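TRAP-T family transporter, DctP (Periplasmic binding) subunit (Sulfitobacter sp. NAS-14.1, PDB 4PF8) probably serves as the periplasmic solute-binding subunit of a TRAP transporter and binds beta-D-galacturonate. Local coordinates at residues A44-I57 against Q250-L264. Residues are numbered along the deposited sequence; the frame is centred on the assembly and turned at random.
Sequences AFMEEVTEKTGGEI and QQEIVKTAGKNSTDL
Glu48 reaches across Ala257 to Asn260, carboxylate first against the amide. Glu48 CB and CG each lie 3.9 Å from the methyl carbon, Ala257 CB. CG stands anti to the backbone N (chi1 -178°), and the chain beyond it is extended, which carries the carboxylate over the neighbouring helix. Glu48 CD lies 3.6 Å from Ala257 CB. The two oxygens then share one donor. Asn260 ND2 is 3.2 Å from Glu48 OE1 and also 3.2 Å from Glu48 OE2, and both oxygens use their syn lone pairs. The bond to OE2 is the straighter, at 166°, and the bond to OE1 is more bent. Water 1 donates to OE1 and to Ile253 O, so it ties the carboxylate to the helix backbone as well.

The helices, parts of 37-52 and 248-282, pack roughly antiparallel, with short-segment axes at 147° and 8.6 Å apart. They lie in the solute-binding fold on the five-stranded sheet that includes strands 26-29 and 234-239.

Phe45 is a knob in a hole formed by Val254, Ala257, Gly258 and Ser261. Its ring turns an edge to the backbone there, with Phe45 CE1 3.6 Å from Val254 O. Val49 CG2 sits over one face of the Phe45 ring, offset toward the rim. Beyond the hole, Phe45 meets Leu236 and Met238 of strand 234-239.

At the C-terminal end of helix 37-52, Ile253 CD1 reaches Lys52 O and Thr53 CG2. There the helix closes in a Schellman motif with Gly54 at positive phi. Water 3 links Glu56 OE1 to Gln250 NE2, while Gln250 OE1 accepts from Thr247 N.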
ATOM      1  N   ALA A  44       7.730  16.668   3.492  1.00 13.63           N
ATOM      2  CA  ALA A  44       7.045  17.945   3.285  1.00 14.56           C
ATOM      3  C   ALA A  44       6.077  18.189   4.427  1.00 14.28           C
ATOM      4  O   ALA A  44       5.934  19.326   4.883  1.00 15.64           O
ATOM      5  CB  ALA A  44       6.313  17.975   1.958  1.00 14.75           C
ATOM      6  N   PHE A  45       5.408  17.126   4.859  1.00 13.38           N
ATOM      7  CA  PHE A  45       4.511  17.176   6.008  1.00 13.44           C
ATOM      8  C   PHE A  45       5.258  17.662   7.251  1.00 13.92           C
ATOM      9  O   PHE A  45       4.853  18.628   7.898  1.00 14.18           O
ATOM     10  CB  PHE A  45       3.905  15.786   6.263  1.00 11.40           C
ATOM     11  CG  PHE A  45       3.227  15.654   7.594  1.00 11.25           C
ATOM     12  CD1 PHE A  45       2.004  16.249   7.825  1.00 13.01           C
ATOM     13  CD2 PHE A  45       3.812  14.922   8.618  1.00 13.62           C
ATOM     14  CE1 PHE A  45       1.377  16.139   9.058  1.00 13.15           C
ATOM     15  CE2 PHE A  45       3.182  14.801   9.848  1.00 14.61           C
ATOM     16  CZ  PHE A  45       1.965  15.423  10.070  1.00 14.85           C
HETATM   17  N   MSE A  46       6.362  16.995   7.569  1.00 13.70           N
HETATM   18  CA  MSE A  46       7.106  17.311   8.783  1.00 15.06           C
HETATM   19  C   MSE A  46       7.683  18.717   8.713  1.00 17.83           C
HETATM   20  O   MSE A  46       7.636  19.470   9.689  1.00 16.56           O
HETATM   21  CB  MSE A  46       8.230  16.291   8.977  1.00 15.40           C
HETATM   22  CG  MSE A  46       8.885  16.336  10.347  1.00 19.08           C
HETATM   23 SE   MSE A  46       7.612  15.881  11.780  0.90 17.08          SE
HETATM   24  CE  MSE A  46       7.420  17.647  12.566  1.00 22.74           C
ATOM     25  N   GLU A  47       8.211  19.088   7.554  1.00 17.02           N
ATOM     26  CA  GLU A  47       8.697  20.460   7.348  1.00 18.61           C
ATOM     27  C   GLU A  47       7.618  21.499   7.595  1.00 18.02           C
ATOM     28  O   GLU A  47       7.862  22.533   8.239  1.00 19.29           O
ATOM     29  CB  GLU A  47       9.201  20.613   5.924  1.00 20.49           C
ATOM     30  CG  GLU A  47      10.578  20.075   5.707  1.00 28.46           C
ATOM     31  CD  GLU A  47      11.046  20.323   4.294  1.00 37.01           C
ATOM     32  OE1 GLU A  47      11.404  19.328   3.621  1.00 46.47           O
ATOM     33  OE2 GLU A  47      11.041  21.511   3.869  1.00 44.79           O
ATOM     34  N   GLU A  48       6.416  21.247   7.099  1.00 17.33           N
ATOM     35  CA  GLU A  48       5.344  22.222   7.256  1.00 18.14           C
ATOM     36  C   GLU A  48       4.926  22.349   8.715  1.00 18.15           C
ATOM     37  O   GLU A  48       4.696  23.451   9.191  1.00 19.39           O
ATOM     38  CB  GLU A  48       4.126  21.899   6.385  1.00 18.69           C
ATOM     39  CG  GLU A  48       3.029  22.957   6.521  1.00 19.39           C
ATOM     40  CD  GLU A  48       1.824  22.746   5.613  1.00 25.68           C
ATOM     41  OE1 GLU A  48       0.722  23.239   5.951  1.00 25.43           O
ATOM     42  OE2 GLU A  48       1.966  22.113   4.543  1.00 24.49           O
ATOM     43  N   VAL A  49       4.793  21.228   9.407  1.00 16.92           N
ATOM     44  CA  VAL A  49       4.440  21.265  10.820  1.00 17.54           C
ATOM     45  C   VAL A  49       5.485  22.068  11.587  1.00 21.01           C
ATOM     46  O   VAL A  49       5.136  22.931  12.385  1.00 19.32           O
ATOM     47  CB  VAL A  49       4.275  19.844  11.405  1.00 15.72           C
ATOM     48  CG1 VAL A  49       4.075  19.902  12.939  1.00 18.35           C
ATOM     49  CG2 VAL A  49       3.103  19.158  10.752  1.00 15.40           C
ATOM     50  N   THR A  50       6.764  21.818  11.340  1.00 18.35           N
ATOM     51  CA  THR A  50       7.808  22.572  12.066  1.00 19.72           C
ATOM     52  C   THR A  50       7.768  24.058  11.749  1.00 21.34           C
ATOM     53  O   THR A  50       7.909  24.911  12.640  1.00 22.59           O
ATOM     54  CB  THR A  50       9.188  21.997  11.753  1.00 19.72           C
ATOM     55  OG1 THR A  50       9.215  20.635  12.173  1.00 20.05           O
ATOM     56  CG2 THR A  50      10.275  22.750  12.473  1.00 21.26           C
ATOM     57  N   GLU A  51       7.562  24.384  10.484  1.00 21.61           N
ATOM     58  CA  GLU A  51       7.498  25.777  10.061  1.00 23.15           C
ATOM     59  C   GLU A  51       6.333  26.517  10.721  1.00 23.71           C
ATOM     60  O   GLU A  51       6.514  27.628  11.266  1.00 25.29           O
ATOM     61  CB  GLU A  51       7.372  25.854   8.530  1.00 23.20           C
ATOM     62  CG  GLU A  51       7.045  27.252   7.984  1.00 37.00           C
ATOM     63  CD  GLU A  51       6.758  27.224   6.486  1.00 41.46           C
ATOM     64  OE1 GLU A  51       6.196  28.216   5.960  1.00 47.13           O
ATOM     65  OE2 GLU A  51       7.086  26.199   5.834  1.00 49.06           O
ATOM     66  N   LYS A  52       5.150  25.905  10.672  1.00 22.58           N
ATOM     67  CA  LYS A  52       3.927  26.551  11.151  1.00 23.20           C
ATOM     68  C   LYS A  52       3.814  26.591  12.670  1.00 24.89           C
ATOM     69  O   LYS A  52       3.054  27.407  13.204  1.00 27.24           O
ATOM     70  CB  LYS A  52       2.678  25.877  10.591  1.00 22.14           C
ATOM     71  CG  LYS A  52       2.551  25.958   9.106  1.00 24.33           C
ATOM     72  CD  LYS A  52       2.464  27.376   8.596  1.00 33.54           C
ATOM     73  CE  LYS A  52       1.931  27.358   7.174  1.00 36.44           C
ATOM     74  NZ  LYS A  52       2.170  28.643   6.477  1.00 36.90           N
ATOM     75  N   THR A  53       4.524  25.699  13.364  1.00 22.63           N
ATOM     76  CA  THR A  53       4.574  25.763  14.833  1.00 23.27           C
ATOM     77  C   THR A  53       5.784  26.561  15.321  1.00 28.33           C
ATOM     78  O   THR A  53       6.056  26.607  16.511  1.00 27.89           O
ATOM     79  CB  THR A  53       4.601  24.373  15.503  1.00 21.81           C
ATOM     80  OG1 THR A  53       5.815  23.678  15.164  1.00 22.57           O
ATOM     81  CG2 THR A  53       3.394  23.540  15.090  1.00 21.03           C
ATOM     82  N   GLY A  54       6.528  27.165  14.405  1.00 25.90           N
ATOM     83  CA  GLY A  54       7.664  27.983  14.791  1.00 26.91           C
ATOM     84  C   GLY A  54       8.735  27.181  15.506  1.00 29.44           C
ATOM     85  O   GLY A  54       9.455  27.712  16.368  1.00 28.76           O
ATOM     86  N   GLY A  55       8.852  25.909  15.133  1.00 24.98           N
ATOM     87  CA  GLY A  55       9.858  25.029  15.692  1.00 25.88           C
ATOM     88  C   GLY A  55       9.437  24.346  16.977  1.00 25.48           C
ATOM     89  O   GLY A  55      10.224  23.608  17.569  1.00 30.62           O
ATOM     90  N   GLU A  56       8.202  24.574  17.415  1.00 24.78           N
ATOM     91  CA  GLU A  56       7.707  23.935  18.630  1.00 25.45           C
ATOM     92  C   GLU A  56       7.595  22.430  18.482  1.00 26.80           C
ATOM     93  O   GLU A  56       7.784  21.696  19.447  1.00 27.51           O
ATOM     94  CB  GLU A  56       6.368  24.532  19.076  1.00 33.59           C
ATOM     95  CG  GLU A  56       6.503  25.991  19.544  1.00 39.79           C
ATOM     96  CD  GLU A  56       5.416  26.431  20.516  1.00 43.08           C
ATOM     97  OE1 GLU A  56       4.375  25.743  20.606  1.00 47.98           O
ATOM     98  OE2 GLU A  56       5.609  27.475  21.189  1.00 46.20           O
ATOM     99  N   ILE A  57       7.268  21.984  17.276  1.00 21.63           N
ATOM    100  CA  ILE A  57       7.235  20.560  16.957  1.00 19.39           C
ATOM    101  C   ILE A  57       8.271  20.284  15.904  1.00 22.26           C
ATOM    102  O   ILE A  57       8.262  20.908  14.851  1.00 22.29           O
ATOM    103  CB  ILE A  57       5.872  20.124  16.434  1.00 18.26           C
ATOM    104  CG1 ILE A  57       4.800  20.407  17.482  1.00 23.02           C
ATOM    105  CG2 ILE A  57       5.896  18.630  16.042  1.00 19.20           C
ATOM    106  CD1 ILE A  57       3.408  20.058  17.049  1.00 21.62           C
ATOM    107  N   GLN A 250      -2.298  23.174  17.102  1.00 22.80           N
ATOM    108  CA  GLN A 250      -1.369  22.214  16.523  1.00 21.40           C
ATOM    109  C   GLN A 250      -2.114  21.146  15.731  1.00 21.51           C
ATOM    110  O   GLN A 250      -1.639  20.710  14.670  1.00 19.15           O
ATOM    111  CB  GLN A 250      -0.498  21.600  17.610  1.00 21.56           C
ATOM    112  CG  GLN A 250       0.488  22.613  18.184  1.00 22.66           C
ATOM    113  CD  GLN A 250       1.177  22.129  19.443  1.00 24.77           C
ATOM    114  OE1 GLN A 250       0.768  21.135  20.049  1.00 23.14           O
ATOM    115  NE2 GLN A 250       2.231  22.836  19.847  1.00 29.94           N
ATOM    116  N   GLN A 251      -3.271  20.714  16.235  1.00 20.74           N
ATOM    117  CA  GLN A 251      -4.056  19.708  15.523  1.00 19.99           C
ATOM    118  C   GLN A 251      -4.470  20.239  14.156  1.00 19.66           C
ATOM    119  O   GLN A 251      -4.394  19.532  13.155  1.00 18.61           O
ATOM    120  CB  GLN A 251      -5.274  19.266  16.342  1.00 20.98           C
ATOM    121  CG  GLN A 251      -4.909  18.450  17.585  1.00 21.32           C
ATOM    122  CD  GLN A 251      -6.129  17.950  18.343  1.00 25.24           C
ATOM    123  OE1 GLN A 251      -7.240  18.434  18.140  1.00 33.57           O
ATOM    124  NE2 GLN A 251      -5.924  16.988  19.232  1.00 24.61           N
ATOM    125  N   GLU A 252      -4.882  21.497  14.102  1.00 21.93           N
ATOM    126  CA  GLU A 252      -5.294  22.081  12.830  1.00 20.77           C
ATOM    127  C   GLU A 252      -4.115  22.206  11.871  1.00 19.82           C
ATOM    128  O   GLU A 252      -4.262  21.967  10.662  1.00 19.20           O
ATOM    129  CB  GLU A 252      -5.944  23.442  13.062  1.00 24.72           C
ATOM    130  CG  GLU A 252      -7.337  23.340  13.650  1.00 36.11           C
ATOM    131  CD  GLU A 252      -8.293  22.582  12.747  1.00 44.06           C
ATOM    132  OE1 GLU A 252      -8.166  22.703  11.507  1.00 46.96           O
ATOM    133  OE2 GLU A 252      -9.163  21.855  13.282  1.00 48.21           O
ATOM    134  N   ILE A 253      -2.954  22.580  12.396  1.00 19.83           N
ATOM    135  CA  ILE A 253      -1.748  22.659  11.591  1.00 19.15           C
ATOM    136  C   ILE A 253      -1.421  21.275  11.014  1.00 17.81           C
ATOM    137  O   ILE A 253      -1.083  21.148   9.838  1.00 16.96           O
ATOM    138  CB  ILE A 253      -0.559  23.205  12.411  1.00 19.75           C
ATOM    139  CG1 ILE A 253      -0.675  24.722  12.547  1.00 21.34           C
ATOM    140  CG2 ILE A 253       0.768  22.868  11.735  1.00 21.23           C
ATOM    141  CD1 ILE A 253       0.158  25.314  13.684  1.00 22.49           C
ATOM    142  N   VAL A 254      -1.537  20.247  11.839  1.00 17.23           N
ATOM    143  CA  VAL A 254      -1.228  18.892  11.392  1.00 15.98           C
ATOM    144  C   VAL A 254      -2.180  18.422  10.292  1.00 15.49           C
ATOM    145  O   VAL A 254      -1.757  17.843   9.291  1.00 14.55           O
ATOM    146  CB  VAL A 254      -1.240  17.918  12.591  1.00 16.05           C
ATOM    147  CG1 VAL A 254      -1.292  16.449  12.127  1.00 15.06           C
ATOM    148  CG2 VAL A 254      -0.012  18.162  13.454  1.00 16.40           C
ATOM    149  N   LYS A 255      -3.463  18.684  10.464  1.00 16.31           N
ATOM    150  CA  LYS A 255      -4.442  18.285   9.467  1.00 16.18           C
ATOM    151  C   LYS A 255      -4.207  19.008   8.141  1.00 16.58           C
ATOM    152  O   LYS A 255      -4.290  18.388   7.079  1.00 16.85           O
ATOM    153  CB  LYS A 255      -5.864  18.504   9.997  1.00 17.56           C
ATOM    154  CG  LYS A 255      -6.208  17.512  11.102  1.00 25.52           C
ATOM    155  CD  LYS A 255      -7.694  17.474  11.434  1.00 36.15           C
ATOM    156  CE  LYS A 255      -8.046  16.151  12.106  1.00 40.35           C
ATOM    157  NZ  LYS A 255      -9.219  16.258  13.025  1.00 45.94           N
ATOM    158  N   THR A 256      -3.883  20.302   8.200  1.00 16.81           N
ATOM    159  CA  THR A 256      -3.640  21.076   6.983  1.00 17.02           C
ATOM    160  C   THR A 256      -2.368  20.581   6.285  1.00 15.90           C
ATOM    161  O   THR A 256      -2.340  20.380   5.062  1.00 16.01           O
ATOM    162  CB  THR A 256      -3.501  22.565   7.300  1.00 18.87           C
ATOM    163  OG1 THR A 256      -4.751  23.061   7.795  1.00 24.18           O
ATOM    164  CG2 THR A 256      -3.120  23.350   6.060  1.00 20.79           C
ATOM    165  N   ALA A 257      -1.322  20.369   7.063  1.00 15.53           N
ATOM    166  CA  ALA A 257      -0.071  19.871   6.515  1.00 14.66           C
ATOM    167  C   ALA A 257      -0.255  18.488   5.913  1.00 13.47           C
ATOM    168  O   ALA A 257       0.353  18.161   4.890  1.00 13.99           O
ATOM    169  CB  ALA A 257       1.004  19.826   7.610  1.00 14.88           C
ATOM    170  N   GLY A 258      -1.092  17.671   6.535  1.00 13.35           N
ATOM    171  CA  GLY A 258      -1.367  16.332   6.016  1.00 12.54           C
ATOM    172  C   GLY A 258      -2.035  16.406   4.662  1.00 13.88           C
ATOM    173  O   GLY A 258      -1.645  15.695   3.727  1.00 13.06           O
ATOM    174  N   LYS A 259      -3.021  17.286   4.545  1.00 13.89           N
ATOM    175  CA  LYS A 259      -3.734  17.457   3.277  1.00 14.50           C
ATOM    176  C   LYS A 259      -2.804  17.987   2.197  1.00 14.37           C
ATOM    177  O   LYS A 259      -2.790  17.474   1.070  1.00 15.35           O
ATOM    178  CB  LYS A 259      -4.924  18.398   3.462  1.00 19.02           C
ATOM    179  CG  LYS A 259      -5.863  18.438   2.272  1.00 31.09           C
ATOM    180  CD  LYS A 259      -5.683  19.703   1.475  1.00 36.36           C
ATOM    181  CE  LYS A 259      -6.808  19.858   0.443  1.00 35.50           C
ATOM    182  NZ  LYS A 259      -6.906  18.679  -0.440  1.00 36.15           N
ATOM    183  N   ASN A 260      -2.006  18.997   2.519  1.00 14.55           N
ATOM    184  CA  ASN A 260      -1.065  19.537   1.545  1.00 14.12           C
ATOM    185  C   ASN A 260      -0.066  18.474   1.087  1.00 14.33           C
ATOM    186  O   ASN A 260       0.282  18.403  -0.089  1.00 13.90           O
ATOM    187  CB  ASN A 260      -0.329  20.760   2.118  1.00 15.06           C
ATOM    188  CG  ASN A 260      -1.228  21.965   2.257  1.00 18.71           C
ATOM    189  OD1 ASN A 260      -2.215  22.108   1.543  1.00 20.98           O
ATOM    190  ND2 ASN A 260      -0.878  22.848   3.178  1.00 24.34           N
ATOM    191  N   SER A 261       0.385  17.634   2.019  1.00 12.13           N
ATOM    192  CA  SER A 261       1.399  16.629   1.687  1.00 11.27           C
ATOM    193  C   SER A 261       0.804  15.519   0.828  1.00 10.48           C
ATOM    194  O   SER A 261       1.507  14.923   0.026  1.00 11.47           O
ATOM    195  CB  SER A 261       2.031  16.067   2.954  1.00 11.80           C
ATOM    196  OG  SER A 261       1.246  15.064   3.520  1.00 14.14           O
ATOM    197  N   THR A 262      -0.490  15.271   0.997  1.00 11.45           N
ATOM    198  CA  THR A 262      -1.197  14.278   0.179  1.00 12.62           C
ATOM    199  C   THR A 262      -1.339  14.794  -1.249  1.00 13.33           C
ATOM    200  O   THR A 262      -1.123  14.054  -2.221  1.00 12.02           O
ATOM    201  CB  THR A 262      -2.578  13.957   0.776  1.00 12.87           C
ATOM    202  OG1 THR A 262      -2.416  13.433   2.096  1.00 13.37           O
ATOM    203  CG2 THR A 262      -3.324  12.930  -0.057  1.00 13.44           C
ATOM    204  N   ASP A 263      -1.665  16.066  -1.392  1.00 11.74           N
ATOM    205  CA  ASP A 263      -1.732  16.676  -2.721  1.00 12.41           C
ATOM    206  C   ASP A 263      -0.376  16.572  -3.417  1.00 13.81           C
ATOM    207  O   ASP A 263      -0.293  16.225  -4.610  1.00 14.55           O
ATOM    208  CB  ASP A 263      -2.145  18.140  -2.644  1.00 16.44           C
ATOM    209  CG  ASP A 263      -3.600  18.323  -2.288  1.00 21.87           C
ATOM    210  OD1 ASP A 263      -4.384  17.365  -2.449  1.00 28.66           O
ATOM    211  OD2 ASP A 263      -3.959  19.448  -1.871  1.00 28.96           O
ATOM    212  N   LEU A 264       0.688  16.862  -2.671  1.00 12.48           N
ATOM    213  CA  LEU A 264       2.040  16.795  -3.213  1.00 11.55           C
ATOM    214  C   LEU A 264       2.390  15.360  -3.594  1.00 11.66           C
ATOM    215  O   LEU A 264       2.853  15.107  -4.710  1.00 11.55           O
ATOM    216  CB  LEU A 264       3.068  17.337  -2.210  1.00 12.28           C
ATOM    217  CG  LEU A 264       4.528  17.107  -2.603  1.00 15.35           C
ATOM    218  CD1 LEU A 264       4.866  17.899  -3.848  1.00 18.07           C
ATOM    219  CD2 LEU A 264       5.454  17.472  -1.467  1.00 22.87           C
TER
HETATM  220  O   HOH W   1      -0.134  23.520   8.441  1.00 20.09           O
HETATM  221  O   HOH W   2       2.836  19.681   3.810  1.00 21.18           O
HETATM  222  O   HOH W   3       2.851  25.331  18.445  1.00 36.20           O